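Local coordinates for protein beta-ketothiolase BktB (Ralstonia eutropha, PDB 4NZS) that condenses two acetyl-CoA molecules into acetoacetyl-CoA, or acetyl-CoA with propionyl-CoA into beta-ketovaleryl-CoA, supplying precursors for a mixed polyhydroxyalkanoate, at residues R281-G286 with E308-Q313; M295-V300 with C331-A336. All coordinates share one frame; numbering follows the deposited sequence.

Contact 1: R281-G286 with E308-Q313; sequences RLVSYG and ERAGLQ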
loop_
_atom_site.group_PDB
_atom_site.type_symbol
_atom_site.label_atom_id
_atom_site.label_comp_id
_atom_site.label_asym_id
_atom_site.label_seq_id
_atom_site.Cartn_x
_atom_site.Cartn_y
_atom_site.Cartn_z
ATOM N N ARG A 281 -2.214 32.180 -36.396
ATOM C CA ARG A 281 -3.039 31.219 -37.082
ATOM C C ARG A 281 -2.230 29.952 -37.049
ATOM O O ARG A 281 -0.997 29.992 -36.906
ATOM C CB ARG A 281 -3.285 31.635 -38.558
ATOM C CG ARG A 281 -2.108 31.379 -39.529
ATOM C CD ARG A 281 -2.264 31.952 -40.945
ATOM N NE ARG A 281 -3.134 31.161 -41.838
ATOM C CZ ARG A 281 -3.125 31.210 -43.176
ATOM N NH1 ARG A 281 -2.272 32.002 -43.824
ATOM N NH2 ARG A 281 -3.972 30.458 -43.883
ATOM N N LEU A 282 -2.913 28.834 -37.212
ATOM C CA LEU A 282 -2.219 27.594 -37.398
ATOM C C LEU A 282 -1.790 27.554 -38.843
ATOM O O LEU A 282 -2.610 27.789 -39.716
ATOM C CB LEU A 282 -3.153 26.437 -37.126
ATOM C CG LEU A 282 -2.594 25.404 -36.167
ATOM C CD1 LEU A 282 -3.717 24.430 -35.892
ATOM C CD2 LEU A 282 -1.362 24.697 -36.718
ATOM N N VAL A 283 -0.519 27.257 -39.101
ATOM C CA VAL A 283 -0.081 27.015 -40.465
ATOM C C VAL A 283 -0.343 25.572 -40.830
ATOM O O VAL A 283 -1.211 25.297 -41.637
ATOM C CB VAL A 283 1.407 27.289 -40.669
ATOM C CG1 VAL A 283 1.774 27.056 -42.130
ATOM C CG2 VAL A 283 1.747 28.701 -40.218
ATOM N N SER A 284 0.411 24.664 -40.212
ATOM C CA SER A 284 0.338 23.231 -40.475
ATOM C C SER A 284 0.944 22.486 -39.248
ATOM O O SER A 284 1.445 23.125 -38.307
ATOM C CB SER A 284 1.095 22.891 -41.765
ATOM O OG SER A 284 2.509 23.094 -41.608
ATOM N N TYR A 285 0.875 21.150 -39.275
ATOM C CA TYR A 285 1.407 20.255 -38.241
ATOM C C TYR A 285 1.711 18.907 -38.850
ATOM O O TYR A 285 0.999 18.447 -39.769
ATOM C CB TYR A 285 0.395 20.025 -37.120
ATOM C CG TYR A 285 -0.838 19.268 -37.566
ATOM C CD1 TYR A 285 -0.826 17.871 -37.724
ATOM C CD2 TYR A 285 -2.016 19.945 -37.844
ATOM C CE1 TYR A 285 -1.957 17.196 -38.168
ATOM C CE2 TYR A 285 -3.169 19.279 -38.258
ATOM C CZ TYR A 285 -3.143 17.919 -38.431
ATOM O OH TYR A 285 -4.306 17.289 -38.861
ATOM N N GLY A 286 2.730 18.247 -38.306
ATOM C CA GLY A 286 3.147 16.914 -38.766
ATOM C C GLY A 286 3.779 16.023 -37.689
ATOM O O GLY A 286 4.696 16.423 -36.968
ATOM N N GLU A 308 6.985 21.104 -45.179
ATOM C CA GLU A 308 6.357 20.860 -46.454
ATOM C C GLU A 308 4.914 21.420 -46.487
ATOM O O GLU A 308 4.667 22.410 -47.162
ATOM C CB GLU A 308 6.428 19.361 -46.779
ATOM C CG GLU A 308 5.740 18.926 -48.070
ATOM C CD GLU A 308 4.389 18.272 -47.829
ATOM O OE1 GLU A 308 3.384 18.713 -48.427
ATOM O OE2 GLU A 308 4.327 17.317 -47.026
ATOM N N ARG A 309 3.991 20.857 -45.710
ATOM C CA ARG A 309 2.549 21.176 -45.858
ATOM C C ARG A 309 2.194 22.639 -45.596
ATOM O O ARG A 309 1.039 23.034 -45.775
ATOM C CB ARG A 309 1.683 20.302 -44.949
ATOM C CG ARG A 309 1.998 18.822 -45.015
ATOM C CD ARG A 309 0.805 17.972 -44.624
ATOM N NE ARG A 309 0.465 18.131 -43.217
ATOM C CZ ARG A 309 -0.634 17.643 -42.650
ATOM N NH1 ARG A 309 -0.836 17.850 -41.352
ATOM N NH2 ARG A 309 -1.533 16.949 -43.361
ATOM N N ALA A 310 3.176 23.420 -45.139
ATOM C CA ALA A 310 3.062 24.874 -45.028
ATOM C C ALA A 310 3.449 25.552 -46.323
ATOM O O ALA A 310 3.034 26.684 -46.606
ATOM C CB ALA A 310 3.977 25.362 -43.929
ATOM N N GLY A 311 4.281 24.845 -47.081
ATOM C CA GLY A 311 4.946 25.385 -48.246
ATOM C C GLY A 311 6.162 26.195 -47.861
ATOM O O GLY A 311 6.734 26.906 -48.681
ATOM N N LEU A 312 6.572 26.113 -46.611
ATOM C CA LEU A 312 7.608 27.003 -46.166
ATOM C C LEU A 312 8.855 26.172 -45.912
ATOM O O LEU A 312 8.831 24.942 -46.021
ATOM C CB LEU A 312 7.099 27.799 -44.969
ATOM C CG LEU A 312 5.697 28.408 -45.200
ATOM C CD1 LEU A 312 5.402 29.472 -44.141
ATOM C CD2 LEU A 312 5.484 29.014 -46.594
ATOM N N GLN A 313 9.962 26.835 -45.640
ATOM C CA GLN A 313 11.220 26.125 -45.537
ATOM C C GLN A 313 11.899 26.594 -44.306
ATOM O O GLN A 313 11.481 27.573 -43.711
ATOM C CB GLN A 313 12.143 26.410 -46.726
ATOM C CG GLN A 313 11.621 25.929 -48.074
ATOM C CD GLN A 313 12.719 25.713 -49.107
ATOM O OE1 GLN A 313 12.438 25.383 -50.261
ATOM N NE2 GLN A 313 13.971 25.875 -48.694
#

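Contact 2: M295-V300 with C331-A336; sequences MGIGPV and CAVTKA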
loop_
_atom_site.group_PDB
_atom_site.type_symbol
_atom_site.label_atom_id
_atom_site.label_comp_id
_atom_site.label_asym_id
_atom_site.label_seq_id
_atom_site.Cartn_x
_atom_site.Cartn_y
_atom_site.Cartn_z
ATOM N N MET A 295 14.361 7.881 -29.677
ATOM C CA MET A 295 13.131 8.609 -29.853
ATOM C C MET A 295 13.441 10.094 -29.877
ATOM O O MET A 295 12.658 10.882 -30.368
ATOM C CB MET A 295 12.139 8.260 -28.758
ATOM C CG MET A 295 12.646 8.524 -27.361
ATOM S SD MET A 295 12.161 10.159 -26.830
ATOM C CE MET A 295 13.346 10.498 -25.546
ATOM N N GLY A 296 14.609 10.453 -29.360
ATOM C CA GLY A 296 15.007 11.830 -29.151
ATOM C C GLY A 296 15.082 12.693 -30.393
ATOM O O GLY A 296 14.985 13.901 -30.306
ATOM N N ILE A 297 15.117 12.105 -31.603
ATOM C CA ILE A 297 15.121 12.849 -32.911
ATOM C C ILE A 297 13.798 12.961 -33.711
ATOM O O ILE A 297 13.711 13.478 -34.895
ATOM C CB ILE A 297 16.180 12.307 -33.882
ATOM C CG1 ILE A 297 16.481 10.844 -33.600
ATOM C CG2 ILE A 297 17.446 13.134 -33.814
ATOM C CD1 ILE A 297 16.058 9.925 -34.718
ATOM N N GLY A 298 12.737 12.539 -33.045
ATOM C CA GLY A 298 11.439 12.458 -33.671
ATOM C C GLY A 298 11.128 13.837 -34.179
ATOM O O GLY A 298 10.536 13.996 -35.258
ATOM N N PRO A 299 11.648 14.877 -33.390
ATOM C CA PRO A 299 11.315 16.198 -33.911
ATOM C C PRO A 299 11.866 16.351 -35.299
ATOM O O PRO A 299 11.167 16.921 -36.087
ATOM C CB PRO A 299 12.070 17.160 -33.004
ATOM C CG PRO A 299 12.188 16.472 -31.729
ATOM C CD PRO A 299 12.560 15.115 -32.170
ATOM N N VAL A 300 13.062 15.864 -35.598
ATOM C CA VAL A 300 13.640 16.201 -36.879
ATOM C C VAL A 300 12.715 15.682 -37.964
ATOM O O VAL A 300 12.255 16.513 -38.804
ATOM C CB VAL A 300 15.061 15.610 -37.002
ATOM C CG1 VAL A 300 15.508 15.434 -38.445
ATOM C CG2 VAL A 300 16.044 16.494 -36.270
ATOM N N CYS A 331 20.605 19.331 -29.008
ATOM C CA CYS A 331 21.726 19.626 -29.904
ATOM C C CYS A 331 21.569 18.835 -31.232
ATOM O O CYS A 331 21.577 19.414 -32.329
ATOM C CB CYS A 331 23.051 19.312 -29.236
ATOM S SG CYS A 331 23.589 20.491 -27.977
ATOM N N ALA A 332 21.361 17.528 -31.122
ATOM C CA ALA A 332 21.118 16.678 -32.306
ATOM C C ALA A 332 20.060 17.251 -33.233
ATOM O O ALA A 332 20.320 17.441 -34.416
ATOM C CB ALA A 332 20.736 15.270 -31.886
ATOM N N VAL A 333 18.885 17.555 -32.680
ATOM C CA VAL A 333 17.759 18.092 -33.464
ATOM C C VAL A 333 18.050 19.461 -34.107
ATOM O O VAL A 333 17.541 19.745 -35.204
ATOM C CB VAL A 333 16.461 18.167 -32.618
ATOM C CG1 VAL A 333 15.327 18.850 -33.386
ATOM C CG2 VAL A 333 16.015 16.770 -32.197
ATOM N N THR A 334 18.855 20.295 -33.441
ATOM C CA THR A 334 19.303 21.564 -34.024
ATOM C C THR A 334 20.099 21.340 -35.311
ATOM O O THR A 334 19.837 21.963 -36.356
ATOM C CB THR A 334 20.258 22.315 -33.084
ATOM O OG1 THR A 334 19.970 21.990 -31.720
ATOM C CG2 THR A 334 20.149 23.822 -33.307
ATOM N N LYS A 335 21.083 20.449 -35.181
ATOM C CA LYS A 335 22.055 20.122 -36.210
ATOM C C LYS A 335 21.382 19.530 -37.440
ATOM O O LYS A 335 21.290 20.189 -38.461
ATOM C CB LYS A 335 23.058 19.154 -35.603
ATOM C CG LYS A 335 24.097 18.518 -36.517
ATOM C CD LYS A 335 25.299 18.142 -35.640
ATOM C CE LYS A 335 26.279 17.215 -36.311
ATOM N NZ LYS A 335 25.829 15.799 -36.229
ATOM N N ALA A 336 20.877 18.306 -37.348
ATOM C CA ALA A 336 20.268 17.656 -38.503
ATOM C C ALA A 336 19.370 18.615 -39.319
ATOM O O ALA A 336 19.363 18.543 -40.539
ATOM C CB ALA A 336 19.508 16.409 -38.068
#

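Contact 1: R281-G286 with E308-Q313
Arg309 meets Tyr285 twice, through the ring and through the backbone carbonyl. Arg309 NH1 stands over one face of the ring, off centre toward the rim, 3.4 Å from Tyr285 CE1. Arg309 CZ is 4.9 Å from the centroid of the Tyr285 ring and 18° off its normal, which meets the geometry of a cation-pi contact. The two planes are 81° apart, so an edge of the guanidinium, not its face, is presented to the ring. The same NH1 donates to Tyr285 O near its own plane; the modelled length is very short, so its exact value is doubtful. The chain of Arg309 is bent at chi3, with NH1 coming over the Tyr285 ring and within bonding range of Tyr285 O. Asp113 of the second subunit pairs with both partners, salt-bridged to Arg309 NH1 and hydrogen-bonded to Tyr285 OH, which ties this end of the contact to the subunit interface. Strand 280-289 carries a classic beta bulge here: Val283 and Ser284 both face Ile395 of strand 390-398, and both point their CB toward segment 308-313. Val283 CG1, anti to the backbone N (chi1 -178°), presses on Ala310 CB at 3.3 Å, a tight carbon pair. Ser284 OG lies 3.6 Å from Ala310 CB, while its hydrogen bond goes to Ala306 O. Gly311, the first residue to leave helical phi/psi, has positive phi and closes a Schellman motif.

Contact 2: M295-V300 with C331-A336
Val300 and Val333 bring the two backbones closest, with their CA atoms 5.7 Å apart, where the 3-10 segment that includes 295-297, followed by helix 299-310, lies against helix 327-336. No hydrogen bond crosses between the two segments; within the first, Gly298 N donates to Met295 O. Val333 is the central side chain, and its two methyls divide the work. Val333 CG1, anti to the backbone N (chi1 174°), reaches Pro299 CB at 3.7 Å and also touches Val300 CG2. Val333 CG2 instead sits beside the pyrrolidine ring, 3.8 Å from Pro299 CD. The same Val333 CG2 approaches the carbonyl oxygen Gly296 O at 3.6 Å. The two methyls lie along the proline ring, CG1 at its CB and CG2 further along toward CD, the two side chains crossing at about a right angle. Val300 returns the contact: Val300 CG2, anti to the carbonyl carbon, rests 3.7 Å from Val333 CA, up against the helix backbone. Further along helix 327-336, Ala336 CB touches that same Val300 CG2 at 3.9 Å and marks the more exposed end. At the other end Ile297 CG2 brushes Ala332 CB more loosely, at 4.4 Å. Both Ile297 and Ala332 also lean on Val170, so helix 163-173 closes over this end of the seam. Pro299 also packs on Thr383 and Cys385 of strand 379-386. Cys385 is the predicted proton acceptor, its side chain about 4 Å from that of Pro299, so the start of helix 299-310 packs on the strand that carries this predicted catalytic residue.

Helix 299-310 belongs to both contacts, engaged near its start in contact 2 and near its end in contact 1; the centres lie 19 Å apart and the nearest atoms about 7 Å, without touching. Contact 2 is the more buried, a mostly aliphatic seam, without hydrogen bonds across it, between the start of helix 299-310 with its preceding 3-10 segment and helix 327-336, next to the predicted proton acceptor Cys385. Contact 1 joins the helix to strand 280-289, is only partly buried, lies far from the probable catalytic residues, and adds a cation-pi pair and a charged link to a neighbouring subunit, whereas no other chain reaches contact 2. The areas buried are nearly equal, 244 and 243 Å².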